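Local coordinates for putative uncharacterized protein (Emericella nidulans, PDB 3PGB), which probably oxidises primary amines to aldehydes, as a copper amine oxidase that carries one topaquinone cofactor in each subunit, at residues G223-D231 with Y662-P670; I356-L364 with S404-A412. All coordinates share one frame; numbering follows the deposited sequence.

Contact 1. Residues G223-D231 with Y662-P670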
loop_
_atom_site.group_PDB
_atom_site.type_symbol
_atom_site.label_atom_id
_atom_site.label_comp_id
_atom_site.label_asym_id
_atom_site.label_seq_id
_atom_site.Cartn_x
_atom_site.Cartn_y
_atom_site.Cartn_z
ATOM N N GLY A 223 -15.003 15.344 -28.422
ATOM C CA GLY A 223 -15.083 16.196 -27.244
ATOM C C GLY A 223 -15.539 15.550 -25.949
ATOM O O GLY A 223 -14.848 14.700 -25.388
ATOM N N ILE A 224 -16.717 15.954 -25.483
ATOM C CA ILE A 224 -17.090 15.774 -24.084
ATOM C C ILE A 224 -17.991 14.576 -23.804
ATOM O O ILE A 224 -18.752 14.134 -24.665
ATOM C CB ILE A 224 -17.746 17.058 -23.507
ATOM C CG1 ILE A 224 -19.112 17.331 -24.151
ATOM C CG2 ILE A 224 -16.816 18.231 -23.700
ATOM C CD1 ILE A 224 -19.834 18.544 -23.594
ATOM N N ASP A 225 -17.875 14.076 -22.575
ATOM C CA ASP A 225 -18.736 13.042 -22.030
ATOM C C ASP A 225 -18.855 13.342 -20.532
ATOM O O ASP A 225 -17.846 13.384 -19.828
ATOM C CB ASP A 225 -18.111 11.659 -22.259
ATOM C CG ASP A 225 -19.014 10.500 -21.805
ATOM O OD1 ASP A 225 -20.085 10.742 -21.210
ATOM O OD2 ASP A 225 -18.634 9.332 -22.046
ATOM N N PRO A 226 -20.081 13.587 -20.037
ATOM C CA PRO A 226 -21.349 13.644 -20.759
ATOM C C PRO A 226 -21.483 14.914 -21.589
ATOM O O PRO A 226 -20.673 15.833 -21.457
ATOM C CB PRO A 226 -22.383 13.632 -19.634
ATOM C CG PRO A 226 -21.702 14.245 -18.502
ATOM C CD PRO A 226 -20.267 13.859 -18.599
ATOM N N LEU A 227 -22.493 14.947 -22.451
ATOM C CA LEU A 227 -22.844 16.165 -23.164
ATOM C C LEU A 227 -23.538 17.119 -22.193
ATOM O O LEU A 227 -24.136 16.684 -21.204
ATOM C CB LEU A 227 -23.762 15.854 -24.349
ATOM C CG LEU A 227 -23.234 14.902 -25.423
ATOM C CD1 LEU A 227 -24.294 14.675 -26.494
ATOM C CD2 LEU A 227 -21.961 15.443 -26.032
ATOM N N TRP A 228 -23.434 18.417 -22.466
ATOM C CA TRP A 228 -24.054 19.431 -21.608
ATOM C C TRP A 228 -25.563 19.344 -21.728
ATOM O O TRP A 228 -26.097 19.276 -22.836
ATOM C CB TRP A 228 -23.582 20.836 -21.987
ATOM C CG TRP A 228 -22.243 21.217 -21.413
ATOM C CD1 TRP A 228 -21.315 20.387 -20.861
ATOM C CD2 TRP A 228 -21.672 22.529 -21.385
ATOM N NE1 TRP A 228 -20.214 21.100 -20.473
ATOM C CE2 TRP A 228 -20.404 22.418 -20.786
ATOM C CE3 TRP A 228 -22.111 23.787 -21.809
ATOM C CZ2 TRP A 228 -19.572 23.516 -20.588
ATOM C CZ3 TRP A 228 -21.285 24.875 -21.615
ATOM C CH2 TRP A 228 -20.028 24.732 -21.007
ATOM N N GLN A 229 -26.237 19.354 -20.580
ATOM C CA GLN A 229 -27.677 19.112 -20.506
ATOM C C GLN A 229 -28.360 20.169 -19.636
ATOM O O GLN A 229 -29.036 19.858 -18.660
ATOM C CB GLN A 229 -27.940 17.696 -19.967
ATOM C CG GLN A 229 -27.448 16.584 -20.888
ATOM C CD GLN A 229 -27.235 15.263 -20.167
ATOM O OE1 GLN A 229 -28.111 14.786 -19.449
ATOM N NE2 GLN A 229 -26.066 14.660 -20.367
ATOM N N ASP A 230 -28.168 21.429 -20.008
ATOM C CA ASP A 230 -28.833 22.548 -19.345
ATOM C C ASP A 230 -30.183 22.831 -20.001
ATOM O O ASP A 230 -30.240 23.150 -21.185
ATOM C CB ASP A 230 -27.954 23.802 -19.408
ATOM C CG ASP A 230 -26.680 23.668 -18.587
ATOM O OD1 ASP A 230 -26.785 23.443 -17.357
ATOM O OD2 ASP A 230 -25.573 23.795 -19.168
ATOM N N ASP A 231 -31.261 22.669 -19.235
ATOM C CA ASP A 231 -32.580 23.222 -19.577
ATOM C C ASP A 231 -33.175 22.740 -20.908
ATOM O O ASP A 231 -33.573 23.551 -21.751
ATOM C CB ASP A 231 -32.508 24.757 -19.572
ATOM N N TYR A 662 -26.422 4.367 -18.294
ATOM C CA TYR A 662 -26.933 5.554 -18.979
ATOM C C TYR A 662 -27.326 6.681 -18.026
ATOM O O TYR A 662 -28.167 7.521 -18.380
ATOM C CB TYR A 662 -28.138 5.188 -19.871
ATOM C CG TYR A 662 -27.910 4.016 -20.795
ATOM C CD1 TYR A 662 -26.720 3.875 -21.501
ATOM C CD2 TYR A 662 -28.894 3.059 -20.979
ATOM C CE1 TYR A 662 -26.507 2.789 -22.349
ATOM C CE2 TYR A 662 -28.694 1.972 -21.823
ATOM C CZ TYR A 662 -27.501 1.843 -22.502
ATOM O OH TYR A 662 -27.310 0.773 -23.341
ATOM N N ASN A 663 -26.730 6.717 -16.829
ATOM C CA ASN A 663 -26.846 7.906 -15.972
ATOM C C ASN A 663 -26.369 9.151 -16.745
ATOM O O ASN A 663 -26.927 10.234 -16.605
ATOM C CB ASN A 663 -26.041 7.756 -14.666
ATOM C CG ASN A 663 -26.764 6.921 -13.586
ATOM O OD1 ASN A 663 -27.858 6.390 -13.793
ATOM N ND2 ASN A 663 -26.131 6.811 -12.425
ATOM N N SER A 664 -25.341 8.975 -17.570
ATOM C CA SER A 664 -24.796 10.039 -18.417
ATOM C C SER A 664 -25.782 10.613 -19.442
ATOM O O SER A 664 -25.560 11.695 -19.977
ATOM C CB SER A 664 -23.593 9.497 -19.189
ATOM O OG SER A 664 -23.995 8.448 -20.052
ATOM N N GLN A 665 -26.844 9.873 -19.743
ATOM C CA GLN A 665 -27.811 10.299 -20.750
ATOM C C GLN A 665 -28.803 11.313 -20.195
ATOM O O GLN A 665 -29.409 12.064 -20.957
ATOM C CB GLN A 665 -28.556 9.090 -21.333
ATOM C CG GLN A 665 -27.644 8.046 -21.965
ATOM C CD GLN A 665 -26.731 8.628 -23.026
ATOM O OE1 GLN A 665 -27.117 8.758 -24.191
ATOM N NE2 GLN A 665 -25.503 8.981 -22.626
ATOM N N ASP A 666 -28.955 11.339 -18.873
ATOM C CA ASP A 666 -29.895 12.246 -18.219
ATOM C C ASP A 666 -29.389 12.593 -16.809
ATOM O O ASP A 666 -29.904 12.112 -15.796
ATOM C CB ASP A 666 -31.282 11.596 -18.183
ATOM C CG ASP A 666 -32.400 12.596 -17.959
ATOM O OD1 ASP A 666 -32.138 13.688 -17.418
ATOM O OD2 ASP A 666 -33.550 12.274 -18.324
ATOM N N ILE A 667 -28.376 13.452 -16.762
ATOM C CA ILE A 667 -27.680 13.740 -15.511
ATOM C C ILE A 667 -28.556 14.459 -14.481
ATOM O O ILE A 667 -28.272 14.410 -13.284
ATOM C CB ILE A 667 -26.361 14.521 -15.752
ATOM C CG1 ILE A 667 -26.626 15.951 -16.229
ATOM C CG2 ILE A 667 -25.477 13.774 -16.755
ATOM C CD1 ILE A 667 -25.374 16.663 -16.742
ATOM N N HIS A 668 -29.624 15.105 -14.940
ATOM C CA HIS A 668 -30.586 15.744 -14.034
ATOM C C HIS A 668 -31.659 14.779 -13.517
ATOM O O HIS A 668 -32.328 15.074 -12.531
ATOM C CB HIS A 668 -31.234 16.951 -14.714
ATOM C CG HIS A 668 -30.301 18.110 -14.885
ATOM N ND1 HIS A 668 -30.014 18.991 -13.864
ATOM C CD2 HIS A 668 -29.579 18.523 -15.955
ATOM C CE1 HIS A 668 -29.161 19.902 -14.301
ATOM N NE2 HIS A 668 -28.885 19.644 -15.568
ATOM N N ASN A 669 -31.822 13.638 -14.188
ATOM C CA ASN A 669 -32.732 12.586 -13.740
ATOM C C ASN A 669 -32.208 11.202 -14.181
ATOM O O ASN A 669 -32.751 10.587 -15.098
ATOM C CB ASN A 669 -34.147 12.856 -14.273
ATOM C CG ASN A 669 -35.185 11.860 -13.751
ATOM O OD1 ASN A 669 -36.219 11.639 -14.388
ATOM N ND2 ASN A 669 -34.915 11.257 -12.601
ATOM N N PRO A 670 -31.130 10.720 -13.534
ATOM C CA PRO A 670 -30.521 9.441 -13.899
ATOM C C PRO A 670 -31.329 8.236 -13.409
ATOM O O PRO A 670 -31.992 8.338 -12.374
ATOM C CB PRO A 670 -29.174 9.484 -13.174
ATOM C CG PRO A 670 -29.404 10.351 -12.011
ATOM C CD PRO A 670 -30.378 11.392 -12.458
HETATM O O HOH W 1 -22.028 9.029 -21.834
HETATM O O HOH W 2 -23.955 12.392 -22.330
HETATM O O HOH W 3 -26.405 20.627 -16.743
#
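Gln229 reaches across to the short 3-10 turn and loop of 662-670 and meets it with both ends of its amide. Its CB points at the partner segment and lies 4.4 Å from His668 CD2. CG stands opposite the carbonyl carbon (chi1 -65°), and the chain then runs on extended, carrying CD over the side chain of Ile667, whose CG1 is 3.7 Å from Gln229 OE1. At the tip the two amide atoms divide the work. Gln229 OE1 accepts from Ile667 N at 3.0 Å in a nearly straight hydrogen bond (N-H...O angle 162°), and also from Arg178 outside the two segments. Gln229 NE2 gives one hydrogen to Ser664 O at 3.0 Å and the other to Leu227 O in its own segment. Four bonds, two at each amide atom, thus fix the rotation of this buried amide, and glutamine suits a place that asks for a donor and an acceptor side by side.

Pro226, after a cis peptide bond, sets CB against Ser664 O and CG 4.2 Å from Ile667 CG2, an apolar patch beside the polar one. Waters fill in between: one joins Asp225 OD1 to Ser664 OG, while Asp225 OD2 is hydrogen-bonded to Tyr406 OH; another joins Leu227 N to Ser664 O. This is loop-to-loop packing with bridging waters, joining the connection between strands 219-223 and 235-242 of the small antiparallel sheet to a long loop of the copper amine oxidase catalytic domain.

Contact 2. Residues I356-L364 with S404-A412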
loop_
_atom_site.group_PDB
_atom_site.type_symbol
_atom_site.label_atom_id
_atom_site.label_comp_id
_atom_site.label_asym_id
_atom_site.label_seq_id
_atom_site.Cartn_x
_atom_site.Cartn_y
_atom_site.Cartn_z
ATOM N N ILE A 356 -17.673 -16.834 -9.403
ATOM C CA ILE A 356 -17.320 -15.778 -10.341
ATOM C C ILE A 356 -18.553 -15.402 -11.160
ATOM O O ILE A 356 -19.294 -16.268 -11.624
ATOM C CB ILE A 356 -16.187 -16.251 -11.285
ATOM C CG1 ILE A 356 -14.895 -16.463 -10.489
ATOM C CG2 ILE A 356 -15.949 -15.268 -12.426
ATOM C CD1 ILE A 356 -13.800 -17.148 -11.296
ATOM N N ALA A 357 -18.778 -14.101 -11.309
ATOM C CA ALA A 357 -19.823 -13.577 -12.186
ATOM C C ALA A 357 -19.213 -12.534 -13.104
ATOM O O ALA A 357 -18.149 -11.993 -12.809
ATOM C CB ALA A 357 -20.945 -12.979 -11.373
ATOM N N PHE A 358 -19.879 -12.258 -14.219
ATOM C CA PHE A 358 -19.331 -11.344 -15.216
ATOM C C PHE A 358 -20.416 -10.732 -16.095
ATOM O O PHE A 358 -21.201 -11.458 -16.698
ATOM C CB PHE A 358 -18.328 -12.093 -16.096
ATOM C CG PHE A 358 -17.421 -11.196 -16.883
ATOM C CD1 PHE A 358 -17.750 -10.807 -18.169
ATOM C CD2 PHE A 358 -16.232 -10.753 -16.339
ATOM C CE1 PHE A 358 -16.907 -9.979 -18.899
ATOM C CE2 PHE A 358 -15.384 -9.929 -17.058
ATOM C CZ PHE A 358 -15.717 -9.546 -18.342
ATOM N N ASN A 359 -20.456 -9.404 -16.174
ATOM C CA ASN A 359 -21.393 -8.727 -17.077
ATOM C C ASN A 359 -20.728 -7.677 -17.960
ATOM O O ASN A 359 -19.540 -7.396 -17.819
ATOM C CB ASN A 359 -22.589 -8.141 -16.306
ATOM C CG ASN A 359 -22.196 -7.079 -15.304
ATOM O OD1 ASN A 359 -21.174 -6.398 -15.449
ATOM N ND2 ASN A 359 -23.021 -6.921 -14.277
ATOM N N ARG A 360 -21.508 -7.138 -18.893
ATOM C CA ARG A 360 -21.068 -6.096 -19.825
ATOM C C ARG A 360 -20.729 -4.784 -19.108
ATOM O O ARG A 360 -19.741 -4.137 -19.432
ATOM C CB ARG A 360 -22.145 -5.901 -20.927
ATOM C CG ARG A 360 -22.546 -4.456 -21.324
ATOM C CD ARG A 360 -21.505 -3.783 -22.170
ATOM N NE ARG A 360 -22.010 -2.689 -23.012
ATOM C CZ ARG A 360 -22.309 -1.458 -22.594
ATOM N NH1 ARG A 360 -22.229 -1.113 -21.316
ATOM N NH2 ARG A 360 -22.714 -0.557 -23.476
ATOM N N ASP A 361 -21.534 -4.398 -18.125
ATOM C CA ASP A 361 -21.380 -3.084 -17.497
ATOM C C ASP A 361 -20.109 -2.970 -16.660
ATOM O O ASP A 361 -19.302 -2.066 -16.886
ATOM C CB ASP A 361 -22.588 -2.747 -16.621
ATOM C CG ASP A 361 -23.883 -2.638 -17.411
ATOM O OD1 ASP A 361 -23.835 -2.483 -18.655
ATOM O OD2 ASP A 361 -24.960 -2.693 -16.765
ATOM N N THR A 362 -19.932 -3.885 -15.711
ATOM C CA THR A 362 -18.868 -3.767 -14.714
ATOM C C THR A 362 -17.856 -4.917 -14.730
ATOM O O THR A 362 -16.948 -4.958 -13.902
ATOM C CB THR A 362 -19.467 -3.653 -13.300
ATOM O OG1 THR A 362 -20.290 -4.795 -13.031
ATOM C CG2 THR A 362 -20.303 -2.391 -13.178
ATOM N N GLY A 363 -18.000 -5.841 -15.676
ATOM C CA GLY A 363 -17.041 -6.924 -15.826
ATOM C C GLY A 363 -17.126 -7.911 -14.681
ATOM O O GLY A 363 -18.158 -8.535 -14.480
ATOM N N LEU A 364 -16.041 -8.026 -13.918
ATOM C CA LEU A 364 -15.897 -9.084 -12.911
ATOM C C LEU A 364 -16.692 -8.785 -11.650
ATOM O O LEU A 364 -16.820 -7.634 -11.249
ATOM C CB LEU A 364 -14.417 -9.265 -12.548
ATOM C CG LEU A 364 -14.006 -10.367 -11.572
ATOM C CD1 LEU A 364 -14.498 -11.729 -12.019
ATOM C CD2 LEU A 364 -12.490 -10.361 -11.438
ATOM N N SER A 404 -19.039 2.510 -17.211
ATOM C CA SER A 404 -19.969 1.413 -17.473
ATOM C C SER A 404 -20.863 1.709 -18.681
ATOM O O SER A 404 -21.485 0.801 -19.222
ATOM C CB SER A 404 -20.806 1.079 -16.240
ATOM O OG SER A 404 -21.777 2.064 -15.998
ATOM N N TYR A 405 -20.921 2.971 -19.101
ATOM C CA TYR A 405 -21.551 3.342 -20.370
ATOM C C TYR A 405 -20.869 2.601 -21.521
ATOM O O TYR A 405 -21.534 2.034 -22.388
ATOM C CB TYR A 405 -21.455 4.857 -20.591
ATOM C CG TYR A 405 -21.944 5.323 -21.948
ATOM C CD1 TYR A 405 -23.302 5.516 -22.190
ATOM C CD2 TYR A 405 -21.051 5.572 -22.987
ATOM C CE1 TYR A 405 -23.761 5.943 -23.437
ATOM C CE2 TYR A 405 -21.504 6.001 -24.241
ATOM C CZ TYR A 405 -22.860 6.178 -24.456
ATOM O OH TYR A 405 -23.317 6.598 -25.682
ATOM N N TYR A 406 -19.540 2.606 -21.521
ATOM C CA TYR A 406 -18.767 1.891 -22.531
ATOM C C TYR A 406 -18.731 0.412 -22.177
ATOM O O TYR A 406 -18.770 -0.448 -23.067
ATOM C CB TYR A 406 -17.358 2.472 -22.636
ATOM C CG TYR A 406 -17.362 3.937 -23.011
ATOM C CD1 TYR A 406 -17.229 4.925 -22.042
ATOM C CD2 TYR A 406 -17.536 4.337 -24.340
ATOM C CE1 TYR A 406 -17.251 6.270 -22.382
ATOM C CE2 TYR A 406 -17.553 5.682 -24.692
ATOM C CZ TYR A 406 -17.414 6.645 -23.710
ATOM O OH TYR A 406 -17.436 7.987 -24.048
ATOM N N GLY A 407 -18.676 0.138 -20.870
ATOM C CA GLY A 407 -18.667 -1.218 -20.333
ATOM C C GLY A 407 -17.263 -1.730 -20.070
ATOM O O GLY A 407 -16.385 -1.564 -20.897
ATOM N N PHE A 408 -17.052 -2.358 -18.916
ATOM C CA PHE A 408 -15.790 -3.048 -18.621
ATOM C C PHE A 408 -15.694 -4.417 -19.312
ATOM O O PHE A 408 -14.620 -4.823 -19.751
ATOM C CB PHE A 408 -15.618 -3.222 -17.105
ATOM C CG PHE A 408 -15.201 -1.966 -16.402
ATOM C CD1 PHE A 408 -13.862 -1.714 -16.146
ATOM C CD2 PHE A 408 -16.142 -1.021 -16.015
ATOM C CE1 PHE A 408 -13.463 -0.551 -15.509
ATOM C CE2 PHE A 408 -15.745 0.148 -15.380
ATOM C CZ PHE A 408 -14.398 0.377 -15.129
ATOM N N GLY A 409 -16.817 -5.123 -19.401
ATOM C CA GLY A 409 -16.866 -6.459 -19.997
ATOM C C GLY A 409 -16.443 -6.588 -21.456
ATOM O O GLY A 409 -15.814 -7.581 -21.826
ATOM N N PRO A 410 -16.805 -5.611 -22.307
ATOM C CA PRO A 410 -16.398 -5.676 -23.717
ATOM C C PRO A 410 -14.894 -5.506 -23.949
ATOM O O PRO A 410 -14.364 -5.975 -24.962
ATOM C CB PRO A 410 -17.156 -4.503 -24.358
ATOM C CG PRO A 410 -18.278 -4.235 -23.460
ATOM C CD PRO A 410 -17.778 -4.530 -22.080
ATOM N N TYR A 411 -14.222 -4.822 -23.029
ATOM C CA TYR A 411 -12.803 -4.525 -23.178
ATOM C C TYR A 411 -11.950 -5.273 -22.158
ATOM O O TYR A 411 -10.844 -4.850 -21.845
ATOM C CB TYR A 411 -12.583 -3.016 -23.082
ATOM C CG TYR A 411 -13.511 -2.245 -23.986
ATOM C CD1 TYR A 411 -13.293 -2.194 -25.358
ATOM C CD2 TYR A 411 -14.622 -1.590 -23.476
ATOM C CE1 TYR A 411 -14.151 -1.503 -26.197
ATOM C CE2 TYR A 411 -15.489 -0.893 -24.303
ATOM C CZ TYR A 411 -15.244 -0.853 -25.663
ATOM O OH TYR A 411 -16.091 -0.163 -26.492
ATOM N N ALA A 412 -12.468 -6.388 -21.654
ATOM C CA ALA A 412 -11.691 -7.284 -20.800
ATOM C C ALA A 412 -10.918 -8.272 -21.687
ATOM O O ALA A 412 -11.183 -9.472 -21.672
ATOM C CB ALA A 412 -12.604 -8.020 -19.829
#
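Arg360 and Asp361 lie in the turn joining strands 352-359 and 363-371, a beta hairpin whose tip packs on the loop 404-412. An Asx motif shapes that tip: Asn359 OD1 accepts from Thr362 N at 2.8 Å and from the Thr362 hydroxyl, so a short side-chain amide holds the bend.

Backbone bonds join the two segments. Phe408 N donates to Asp361 O at 3.0 Å and Gly409 N to Arg360 O at 3.1 Å, each reaching its oxygen from above the carbonyl plane. The same Asp361 O also lies at the edge of the Phe408 ring, near its plane. Gly407 and Gly409 suit their places, since each lies so close to the turn that a CB would run into it.

Charged and polar contacts come from Arg360. Bent at chi2 (75°), its chain brings NH1 and NH2 to Ser404 O and Tyr405 O in weak bonds, while Tyr406 O sits over one guanidinium face. Arg360 NH1 also pairs with Asp361 OD1, a carboxylate that forms a further salt bridge with Arg135.

Apolar packing completes the contact. Pro410 CG rests 3.5 Å from Arg360 CD. With CG anti to the backbone N (chi1 -163°), Phe358 brings its ring edge to Ala412, Phe358 CZ lying 3.8 Å from Ala412 CB.

How the contacts relate
From the N terminus, the chain first enters contact 1 at 223-231, just beyond strand 219-223 of the small antiparallel sheet. It then passes into the catalytic domain, where 356-364 meets 404-412 and closes the short loop of contact 2. Only much later does 662-670 return to close contact 1, so the second loop lies wholly within the first. Their centres are about 21 Å apart, yet they touch: Tyr406 OH probably hydrogen-bonds Asp225 OD2 at 2.7 Å, and Tyr405 packs on Tyr662, Ser664 and Gln665. The segment 404-412, which directly follows the predicted proton acceptor Asp403, thereby links the hairpin turn to both halves of contact 1.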